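Local structure of Mypaa.01249.c (Mycobacterium paratuberculosis, 3RD5) at residues G5-A8 with A9-P12; R158-P161 with W162-Y165; E178-R181 with R182-A186; G263-R266 with R267-D270. The protein is probably an oxidoreductase of the short-chain dehydrogenase/reductase family, built on a Rossmann-type fold, whose substrate is not established. All coordinates share one frame; numbering follows the deposited sequence. Where two conformers were deposited one is given.

Interaction 1 (G5-A8 with A9-P12); sequences GWTA and ADLP
Trp6 lays its indole against Asp10, and the bend of the chain that follows shows how one short turn can be fixed by side chains at both its ends. Asp10 CB sits over one face of the indole in a CH-pi contact, 3.8 Å from the centroid of the five-membered ring. At the ring edge, Trp6 CH2 meets Leu11 CD2 at 3.8 Å, while Trp6 NE1 donates to a water that in turn donates to Asp10 O. Thr7 is gripped next: its N donates to Asp10 OD2 (3.0 Å, 168°), which is met on the anti side of the carboxylate. Thr7 O takes the N-H of Asp10 at 2.8 Å. With chi1 at 72°, Thr7 OG1 is swung forward to accept from Ala9 N at 3.2 Å, and a second water spans Thr7 OG1 and Asp10 OD2. Ala8 O then receives Leu11 N at 3.0 Å. Beyond the turn, Trp6 packs edge-to-face with Tyr237 of helix 226-240, and Leu11 touches helix 27-38. The bond from Thr7 N to Asp10 OD2 resembles one half of a capping box, Thr7 OG1 serving Ala9 N instead in an ST turn, and together they brace a 3-10 turn in the lead-in to strand 18-22 of the Rossmann-type sheet.

Interaction 2 (R158-P161 with W162-Y165); sequences RYSP and WLAY
Ser160 and Leu163 meet in a classic N-cap, the serine side chain closing the first turn of helix 161-185. This is the helix that, in short-chain dehydrogenases, carries the Tyr-x-x-x-Lys motif; here Tyr165 begins the sequence Tyr-Ser-Gln-Ser-Lys, which matches it. The hydroxyl of Ser160 lies opposite its own backbone N (chi1 165°), a rotation that turns OG under the helix end, where it accepts from Leu163 N at 3.0 Å. Leu163 CB packs beside the same oxygen. The serine carbonyl works in parallel: Ser160 O receives Ala164 N at 2.8 Å, with the donor nearly along the C=O axis. One residue on, Tyr165 N reaches Pro161 O at 3.1 Å from a direction tilted 30° out of the carbonyl plane, and that oxygen has a second donor in Gln111 NE2.

The ring of Tyr159 packs against the methyl of Ala164. Carried forward along the chain by chi1 of -173°, it approaches the methyl obliquely, with Tyr159 CE1 3.5 Å from Ala164 CB. Hydrogen bonds of OH to Val99 O and Gln111 NE2 hold the phenol end, while CE1, on the hydroxyl side of the ring, rests near the alanine. Pro161, as the first helical residue, has no N-H to cap, and the next amide is served by solvent: Trp162 N donates to a water at 3.0 Å, which lies within only weak bonding distance of Ser160 OG.

Interaction 3 (E178-R181 with R182-A186); sequences ELQR and RLTAA
The guanidinium of Arg182 presents its edge to Glu178, NE donating to Glu178 OE2 at 3.0 Å on the anti side of the carboxylate, with the two flat groups turned 75° apart. A water at another point of that edge takes a bond from Arg182 NH2. The guanidinium of Arg181 has Arg182 CG over one face, and its edge grips the same carboxylate side-on: Arg181 NE donates to Glu178 OE1 at 2.8 Å and 175°, while Arg181 NH2 donates to Glu178 OE2 at 2.8 Å from the syn side. A bend at chi2 (68°) turns the carboxylate of Glu178 forward along the helix, toward both arginines. Farther round helix 161-185, Gln180 NE2 donates to Thr184 OG1 at 3.1 Å, the amide's OE1 being held by Ala192 N of strand 191-195. On the buried side Leu179 CG meets Leu183 CD1 at 4.0 Å, near Trp278 of helix 271-285, which also forms a cation-pi pair with Arg182. Since Arg182 was modelled in two conformers, its bond may be partial. Shared by two guanidinium groups, the carboxylate probably stays ionised and lets Arg181 NH2 and Arg182 NE lie 4.3 Å apart.

Interaction 4 (G263-R266 with R267-D270); sequences GRSR and RAKD. With EPE (4-(2-hydroxyethyl)-1-piperazine ethanesulfonic acid), chain B; EDO (1,2-ethanediol), chain C.
Arg264 leans along Ala268 and Lys269; its aliphatic part shares the Ala268 methyl, and its tip has other partners. CB faces the methyl of Ala268. Arg264 CG lies 3.8 Å from Ala268 CB and equally near Lys269 CG, and CD keeps to the same methyl. The bend at chi3 (81°) then turns the guanidinium aside; Arg264 NH1 donates in plane to a water at 2.9 Å, which donates in turn to Ala268 O, and the same nitrogen forms a salt bridge with Asp246. These atoms brace a 3-10 turn, 267-269, joining strand 259-261 to helix 271-285. Ser265 starts it, OG accepting from Ala268 N at 3.0 Å, and Lys269 N donates to Arg266 O at 3.0 Å. At the mouth of the turn the sulfonate of a HEPES molecule, probably from the crystallisation liquor, takes both leading amides: Arg266 N binds O3S and Arg267 N binds O1S, each at 3.0 Å. O1S also sits 3.6 Å above the centre of the Arg267 guanidinium, whose NE is bonded to Gly145 O. Lys269 NZ is tied to Arg264 N through a water. Asp270 follows as N-cap of helix 271-285, OD1 accepting from Met273 N and, at 2.6 Å, from ethanediol O1.

How the interactions relate
All four contacts are local, yet their chemistry follows their place in the fold. Interaction 1 is a surface turn in the lead-in to the first strand, centred about 28 Å or more from the others. Interactions 2 and 3 lie on one helix, 161-185, about 30 Å apart between centres: the first starts it with a neutral serine cap, the second stands near its end with a charged network. Interaction 4 leans on the same helix through Arg264 and Ala268, and leads into helix 271-285, which interaction 3 touches through Trp278. Interactions 2, 3 and 4 are partly buried. Hydroxyls accept backbone N-H groups in interactions 1, 2 and 4, whereas interaction 3 pairs side chain with side chain.

Interaction 1 (G5-A8 with A9-P12)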
loop_
_atom_site.group_PDB
_atom_site.type_symbol
_atom_site.label_atom_id
_atom_site.label_comp_id
_atom_site.label_asym_id
_atom_site.label_seq_id
_atom_site.Cartn_x
_atom_site.Cartn_y
_atom_site.Cartn_z
ATOM N N GLY A 5 -4.290 -7.518 -23.200
ATOM C CA GLY A 5 -3.939 -7.484 -21.793
ATOM C C GLY A 5 -5.131 -7.548 -20.834
ATOM O O GLY A 5 -6.265 -7.240 -21.179
ATOM N N TRP A 6 -4.833 -7.941 -19.598
ATOM C CA TRP A 6 -5.850 -8.012 -18.542
ATOM C C TRP A 6 -6.313 -6.602 -18.206
ATOM O O TRP A 6 -5.498 -5.689 -18.123
ATOM C CB TRP A 6 -5.202 -8.611 -17.311
ATOM C CG TRP A 6 -6.145 -8.979 -16.200
ATOM C CD1 TRP A 6 -6.663 -10.203 -15.949
ATOM C CD2 TRP A 6 -6.602 -8.128 -15.126
ATOM N NE1 TRP A 6 -7.456 -10.184 -14.829
ATOM C CE2 TRP A 6 -7.411 -8.918 -14.293
ATOM C CE3 TRP A 6 -6.376 -6.776 -14.774
ATOM C CZ2 TRP A 6 -8.029 -8.404 -13.170
ATOM C CZ3 TRP A 6 -6.990 -6.280 -13.660
ATOM C CH2 TRP A 6 -7.794 -7.082 -12.863
ATOM N N THR A 7 -7.604 -6.448 -17.962
ATOM C CA THR A 7 -8.154 -5.169 -17.500
ATOM C C THR A 7 -9.162 -5.440 -16.398
ATOM O O THR A 7 -9.532 -6.575 -16.112
ATOM C CB THR A 7 -8.874 -4.344 -18.599
ATOM O OG1 THR A 7 -10.117 -4.956 -18.946
ATOM C CG2 THR A 7 -7.980 -4.158 -19.833
ATOM N N ALA A 8 -9.648 -4.379 -15.767
ATOM C CA ALA A 8 -10.647 -4.559 -14.707
ATOM C C ALA A 8 -11.927 -5.269 -15.164
ATOM O O ALA A 8 -12.615 -5.866 -14.340
ATOM C CB ALA A 8 -10.981 -3.163 -14.064
ATOM N N ALA A 9 -12.191 -5.284 -16.475
ATOM C CA ALA A 9 -13.308 -6.045 -17.012
ATOM C C ALA A 9 -13.195 -7.544 -16.714
ATOM O O ALA A 9 -14.197 -8.269 -16.706
ATOM C CB ALA A 9 -13.468 -5.796 -18.527
ATOM N N ASP A 10 -11.969 -7.984 -16.440
ATOM C CA ASP A 10 -11.665 -9.392 -16.213
ATOM C C ASP A 10 -11.690 -9.741 -14.722
ATOM O O ASP A 10 -11.394 -10.866 -14.345
ATOM C CB ASP A 10 -10.288 -9.732 -16.804
ATOM C CG ASP A 10 -10.220 -9.465 -18.296
ATOM O OD1 ASP A 10 -11.109 -9.997 -19.036
ATOM O OD2 ASP A 10 -9.304 -8.762 -18.753
ATOM N N LEU A 11 -12.051 -8.791 -13.864
ATOM C CA LEU A 11 -12.070 -9.107 -12.432
ATOM C C LEU A 11 -13.028 -10.238 -12.097
ATOM O O LEU A 11 -14.160 -10.254 -12.590
ATOM C CB LEU A 11 -12.498 -7.909 -11.594
ATOM C CG LEU A 11 -11.504 -6.934 -11.124
ATOM C CD1 LEU A 11 -12.236 -5.712 -10.537
ATOM C CD2 LEU A 11 -10.440 -7.545 -10.107
ATOM N N PRO A 12 -12.605 -11.176 -11.237
ATOM C CA PRO A 12 -13.526 -12.190 -10.748
ATOM C C PRO A 12 -14.487 -11.621 -9.692
ATOM O O PRO A 12 -14.325 -10.480 -9.223
ATOM C CB PRO A 12 -12.601 -13.228 -10.126
ATOM C CG PRO A 12 -11.518 -12.449 -9.588
ATOM C CD PRO A 12 -11.277 -11.318 -10.607
HETATM O O HOH W 1 -9.250 -12.428 -13.903
HETATM O O HOH W 2 -9.955 -7.047 -20.696
#

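Interaction 2 (R158-P161 with W162-Y165)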
loop_
_atom_site.group_PDB
_atom_site.type_symbol
_atom_site.label_atom_id
_atom_site.label_comp_id
_atom_site.label_asym_id
_atom_site.label_seq_id
_atom_site.Cartn_x
_atom_site.Cartn_y
_atom_site.Cartn_z
ATOM N N ARG A 158 20.088 17.105 4.297
ATOM C CA ARG A 158 19.262 17.975 3.458
ATOM C C ARG A 158 18.149 17.156 2.806
ATOM O O ARG A 158 18.384 16.059 2.233
ATOM C CB ARG A 158 20.107 18.640 2.374
ATOM C CG ARG A 158 19.299 19.386 1.306
ATOM C CD ARG A 158 20.245 19.881 0.172
ATOM N NE ARG A 158 21.052 20.951 0.642
ATOM C CZ ARG A 158 22.362 21.135 0.418
ATOM N NH1 ARG A 158 23.125 20.216 -0.191
ATOM N NH2 ARG A 158 22.916 22.213 0.873
ATOM N N TYR A 159 16.936 17.694 2.844
ATOM C CA TYR A 159 15.785 17.032 2.265
ATOM C C TYR A 159 15.756 17.136 0.744
ATOM O O TYR A 159 16.093 18.167 0.165
ATOM C CB TYR A 159 14.533 17.686 2.818
ATOM C CG TYR A 159 13.195 17.040 2.480
ATOM C CD1 TYR A 159 12.812 15.818 3.057
ATOM C CD2 TYR A 159 12.287 17.696 1.650
ATOM C CE1 TYR A 159 11.538 15.315 2.798
ATOM C CE2 TYR A 159 11.039 17.197 1.401
ATOM C CZ TYR A 159 10.694 16.012 1.952
ATOM O OH TYR A 159 9.366 15.578 1.682
ATOM N N SER A 160 15.258 16.075 0.096
ATOM C CA SER A 160 14.902 16.027 -1.312
ATOM C C SER A 160 13.457 15.533 -1.402
ATOM O O SER A 160 13.199 14.357 -1.034
ATOM C CB SER A 160 15.822 15.071 -2.036
ATOM O OG SER A 160 15.256 14.751 -3.335
ATOM N N PRO A 161 12.504 16.349 -1.889
ATOM C CA PRO A 161 11.134 15.856 -2.014
ATOM C C PRO A 161 11.036 14.516 -2.784
ATOM O O PRO A 161 10.318 13.604 -2.362
ATOM C CB PRO A 161 10.393 16.986 -2.709
ATOM C CG PRO A 161 11.150 18.216 -2.244
ATOM C CD PRO A 161 12.582 17.806 -2.183
ATOM N N TRP A 162 11.716 14.417 -3.917
ATOM C CA TRP A 162 11.628 13.200 -4.734
ATOM C C TRP A 162 12.409 12.059 -4.135
ATOM O O TRP A 162 11.915 10.904 -4.166
ATOM C CB TRP A 162 12.019 13.459 -6.210
ATOM C CG TRP A 162 10.908 14.102 -6.957
ATOM C CD1 TRP A 162 10.783 15.433 -7.305
ATOM C CD2 TRP A 162 9.693 13.469 -7.348
ATOM N NE1 TRP A 162 9.579 15.624 -7.922
ATOM C CE2 TRP A 162 8.895 14.434 -7.974
ATOM C CE3 TRP A 162 9.226 12.146 -7.264
ATOM C CZ2 TRP A 162 7.608 14.116 -8.487
ATOM C CZ3 TRP A 162 7.954 11.841 -7.787
ATOM C CH2 TRP A 162 7.186 12.842 -8.397
ATOM N N LEU A 163 13.608 12.271 -3.592
ATOM C CA LEU A 163 14.332 11.147 -2.990
ATOM C C LEU A 163 13.671 10.654 -1.683
ATOM O O LEU A 163 13.783 9.479 -1.326
ATOM C CB LEU A 163 15.848 11.394 -2.840
ATOM C CG LEU A 163 16.641 11.419 -4.141
ATOM C CD1 LEU A 163 18.092 11.916 -3.854
ATOM C CD2 LEU A 163 16.669 10.042 -4.817
ATOM N N ALA A 164 12.960 11.533 -0.990
ATOM C CA ALA A 164 12.151 11.109 0.164
ATOM C C ALA A 164 10.967 10.244 -0.288
ATOM O O ALA A 164 10.651 9.221 0.350
ATOM C CB ALA A 164 11.695 12.330 1.009
ATOM N N TYR A 165 10.321 10.619 -1.396
ATOM C CA TYR A 165 9.338 9.732 -2.045
ATOM C C TYR A 165 9.973 8.373 -2.363
ATOM O O TYR A 165 9.446 7.315 -2.008
ATOM C CB TYR A 165 8.746 10.365 -3.299
ATOM C CG TYR A 165 7.553 9.594 -3.852
ATOM C CD1 TYR A 165 6.424 9.334 -3.064
ATOM C CD2 TYR A 165 7.577 9.075 -5.127
ATOM C CE1 TYR A 165 5.352 8.621 -3.559
ATOM C CE2 TYR A 165 6.522 8.370 -5.623
ATOM C CZ TYR A 165 5.406 8.154 -4.844
ATOM O OH TYR A 165 4.354 7.390 -5.369
HETATM O O HOH W 3 13.247 16.597 -5.265
#

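Interaction 3 (E178-R181 with R182-A186)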
loop_
_atom_site.group_PDB
_atom_site.type_symbol
_atom_site.label_atom_id
_atom_site.label_comp_id
_atom_site.label_asym_id
_atom_site.label_seq_id
_atom_site.Cartn_x
_atom_site.Cartn_y
_atom_site.Cartn_z
ATOM N N GLU A 178 9.981 -8.814 3.045
ATOM C CA GLU A 178 10.209 -9.310 4.399
ATOM C C GLU A 178 8.918 -9.838 5.010
ATOM O O GLU A 178 8.938 -10.849 5.697
ATOM C CB GLU A 178 10.880 -8.265 5.273
ATOM C CG GLU A 178 11.110 -8.646 6.725
ATOM C CD GLU A 178 12.106 -9.731 6.987
ATOM O OE1 GLU A 178 12.761 -10.211 6.051
ATOM O OE2 GLU A 178 12.231 -10.071 8.202
ATOM N N LEU A 179 7.800 -9.191 4.732
ATOM C CA LEU A 179 6.494 -9.689 5.218
ATOM C C LEU A 179 6.274 -11.095 4.640
ATOM O O LEU A 179 5.898 -12.028 5.365
ATOM C CB LEU A 179 5.345 -8.756 4.804
ATOM C CG LEU A 179 3.949 -9.224 5.194
ATOM C CD1 LEU A 179 3.801 -9.545 6.696
ATOM C CD2 LEU A 179 2.924 -8.174 4.791
ATOM N N GLN A 180 6.512 -11.295 3.339
ATOM C CA GLN A 180 6.319 -12.617 2.781
ATOM C C GLN A 180 7.249 -13.636 3.422
ATOM O O GLN A 180 6.832 -14.763 3.717
ATOM C CB GLN A 180 6.476 -12.606 1.259
ATOM C CG GLN A 180 6.170 -13.989 0.653
ATOM C CD GLN A 180 4.750 -14.406 0.897
ATOM O OE1 GLN A 180 3.825 -13.762 0.440
ATOM N NE2 GLN A 180 4.558 -15.527 1.600
ATOM N N ARG A 181 8.509 -13.255 3.650
ATOM C CA ARG A 181 9.468 -14.188 4.299
ATOM C C ARG A 181 8.921 -14.623 5.660
ATOM O O ARG A 181 8.973 -15.828 5.998
ATOM C CB ARG A 181 10.825 -13.559 4.452
ATOM C CG ARG A 181 11.894 -14.522 4.918
ATOM C CD ARG A 181 13.188 -13.808 5.229
ATOM N NE ARG A 181 13.119 -13.001 6.431
ATOM C CZ ARG A 181 13.150 -13.485 7.675
ATOM N NH1 ARG A 181 13.255 -14.808 7.900
ATOM N NH2 ARG A 181 13.103 -12.660 8.720
ATOM N N ARG A 182 8.393 -13.685 6.425
ATOM C CA ARG A 182 7.847 -13.989 7.742
ATOM C C ARG A 182 6.576 -14.821 7.693
ATOM O O ARG A 182 6.374 -15.714 8.528
ATOM C CB ARG A 182 7.659 -12.700 8.519
ATOM C CG ARG A 182 8.979 -12.134 9.017
ATOM C CD ARG A 182 8.781 -10.764 9.616
ATOM N NE ARG A 182 9.976 -10.202 10.221
ATOM C CZ ARG A 182 10.209 -10.140 11.538
ATOM N NH1 ARG A 182 9.347 -10.602 12.393
ATOM N NH2 ARG A 182 11.285 -9.526 11.999
ATOM N N LEU A 183 5.717 -14.554 6.711
ATOM C CA LEU A 183 4.484 -15.317 6.553
ATOM C C LEU A 183 4.828 -16.751 6.230
ATOM O O LEU A 183 4.259 -17.686 6.816
ATOM C CB LEU A 183 3.594 -14.693 5.459
ATOM C CG LEU A 183 2.946 -13.352 5.785
ATOM C CD1 LEU A 183 2.299 -12.758 4.548
ATOM C CD2 LEU A 183 1.912 -13.505 6.951
ATOM N N THR A 184 5.754 -16.962 5.303
ATOM C CA THR A 184 6.168 -18.329 4.921
ATOM C C THR A 184 6.779 -19.049 6.119
ATOM O O THR A 184 6.406 -20.211 6.395
ATOM C CB THR A 184 7.130 -18.274 3.742
ATOM O OG1 THR A 184 6.451 -17.734 2.587
ATOM C CG2 THR A 184 7.687 -19.685 3.402
ATOM N N ALA A 185 7.642 -18.372 6.865
ATOM C CA ALA A 185 8.252 -18.995 8.048
ATOM C C ALA A 185 7.232 -19.365 9.114
ATOM O O ALA A 185 7.443 -20.365 9.831
ATOM C CB ALA A 185 9.297 -18.085 8.623
ATOM N N ALA A 186 6.148 -18.600 9.241
ATOM C CA ALA A 186 5.074 -18.863 10.205
ATOM C C ALA A 186 4.106 -19.924 9.727
ATOM O O ALA A 186 3.203 -20.276 10.481
ATOM C CB ALA A 186 4.288 -17.567 10.479
HETATM O O HOH W 4 13.612 -8.318 10.875
#

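Interaction 4 (G263-R266 with R267-D270)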
loop_
_atom_site.group_PDB
_atom_site.type_symbol
_atom_site.label_atom_id
_atom_site.label_comp_id
_atom_site.label_asym_id
_atom_site.label_seq_id
_atom_site.Cartn_x
_atom_site.Cartn_y
_atom_site.Cartn_z
ATOM N N GLY A 263 9.837 -6.574 -12.753
ATOM C CA GLY A 263 11.051 -6.543 -11.948
ATOM C C GLY A 263 11.123 -5.349 -11.023
ATOM O O GLY A 263 10.214 -4.514 -10.936
ATOM N N ARG A 264 12.205 -5.325 -10.258
ATOM C CA ARG A 264 12.444 -4.273 -9.272
ATOM C C ARG A 264 13.970 -4.050 -9.131
ATOM O O ARG A 264 14.783 -4.821 -9.653
ATOM C CB ARG A 264 11.818 -4.626 -7.913
ATOM C CG ARG A 264 12.490 -5.787 -7.204
ATOM C CD ARG A 264 11.654 -6.265 -6.021
ATOM N NE ARG A 264 10.596 -7.132 -6.515
ATOM C CZ ARG A 264 9.735 -7.806 -5.735
ATOM N NH1 ARG A 264 9.739 -7.653 -4.430
ATOM N NH2 ARG A 264 8.910 -8.659 -6.330
ATOM N N SER A 265 14.346 -2.992 -8.423
ATOM C CA SER A 265 15.736 -2.602 -8.316
ATOM C C SER A 265 16.578 -3.602 -7.511
ATOM O O SER A 265 16.063 -4.405 -6.721
ATOM C CB SER A 265 15.856 -1.226 -7.660
ATOM O OG SER A 265 15.600 -1.317 -6.256
ATOM N N ARG A 266 17.891 -3.526 -7.706
ATOM C CA ARG A 266 18.817 -4.347 -6.962
ATOM C C ARG A 266 18.678 -4.075 -5.461
ATOM O O ARG A 266 18.658 -4.997 -4.657
ATOM C CB ARG A 266 20.246 -4.091 -7.427
ATOM C CG ARG A 266 20.515 -4.541 -8.848
ATOM C CD ARG A 266 21.873 -3.949 -9.303
ATOM N NE ARG A 266 22.231 -4.368 -10.659
ATOM C CZ ARG A 266 22.985 -3.669 -11.511
ATOM N NH1 ARG A 266 23.474 -2.465 -11.183
ATOM N NH2 ARG A 266 23.248 -4.173 -12.718
ATOM N N ARG A 267 18.543 -2.800 -5.080
ATOM C CA ARG A 267 18.353 -2.489 -3.659
ATOM C C ARG A 267 17.056 -3.045 -3.089
ATOM O O ARG A 267 16.983 -3.416 -1.925
ATOM C CB ARG A 267 18.489 -0.987 -3.407
ATOM C CG ARG A 267 19.919 -0.553 -3.534
ATOM C CD ARG A 267 20.199 0.853 -3.030
ATOM N NE ARG A 267 19.623 1.879 -3.872
ATOM C CZ ARG A 267 20.198 2.444 -4.939
ATOM N NH1 ARG A 267 19.573 3.438 -5.573
ATOM N NH2 ARG A 267 21.399 2.069 -5.380
ATOM N N ALA A 268 16.007 -3.124 -3.902
ATOM C CA ALA A 268 14.769 -3.764 -3.445
ATOM C C ALA A 268 14.898 -5.264 -3.238
ATOM O O ALA A 268 14.052 -5.849 -2.554
ATOM C CB ALA A 268 13.604 -3.460 -4.449
ATOM N N LYS A 269 15.927 -5.883 -3.807
ATOM C CA LYS A 269 16.181 -7.322 -3.658
ATOM C C LYS A 269 17.161 -7.656 -2.551
ATOM O O LYS A 269 17.549 -8.814 -2.413
ATOM C CB LYS A 269 16.608 -7.926 -5.012
ATOM C CG LYS A 269 15.477 -7.814 -6.042
ATOM C CD LYS A 269 15.786 -8.488 -7.363
ATOM C CE LYS A 269 16.256 -7.545 -8.418
ATOM N NZ LYS A 269 16.350 -8.256 -9.748
ATOM N N ASP A 270 17.560 -6.671 -1.744
ATOM C CA ASP A 270 18.525 -6.869 -0.665
ATOM C C ASP A 270 17.791 -7.396 0.580
ATOM O O ASP A 270 17.077 -6.662 1.262
ATOM C CB ASP A 270 19.246 -5.550 -0.383
ATOM C CG ASP A 270 20.379 -5.684 0.636
ATOM O OD1 ASP A 270 20.324 -6.526 1.524
ATOM O OD2 ASP A 270 21.313 -4.844 0.584
HETATM N N1 EPE B . 19.722 3.200 -10.304
HETATM C C2 EPE B . 20.548 3.586 -11.475
HETATM C C3 EPE B . 20.285 5.058 -11.834
HETATM N N4 EPE B . 18.863 5.361 -12.023
HETATM C C5 EPE B . 18.082 4.949 -10.846
HETATM C C6 EPE B . 18.308 3.475 -10.606
HETATM C C7 EPE B . 18.698 6.771 -12.400
HETATM C C8 EPE B . 17.921 7.692 -11.465
HETATM O O8 EPE B . 16.532 7.429 -11.526
HETATM C C9 EPE B . 19.859 1.740 -10.120
HETATM C C10 EPE B . 19.183 1.299 -8.809
HETATM S S EPE B . 19.694 -0.358 -8.280
HETATM O O1S EPE B . 19.191 -0.492 -6.880
HETATM O O2S EPE B . 21.181 -0.501 -8.305
HETATM O O3S EPE B . 19.110 -1.304 -9.272
HETATM C C1 EDO C . 23.450 -7.233 2.504
HETATM O O1 EDO C . 22.245 -6.991 3.219
HETATM C C2 EDO C . 24.200 -5.913 2.417
HETATM O O2 EDO C . 23.254 -4.834 2.427
HETATM O O HOH W 5 11.348 -6.069 -2.618
HETATM O O HOH W 6 13.788 -8.035 -10.579
HETATM O O HOH W 7 17.296 -5.189 -10.867
#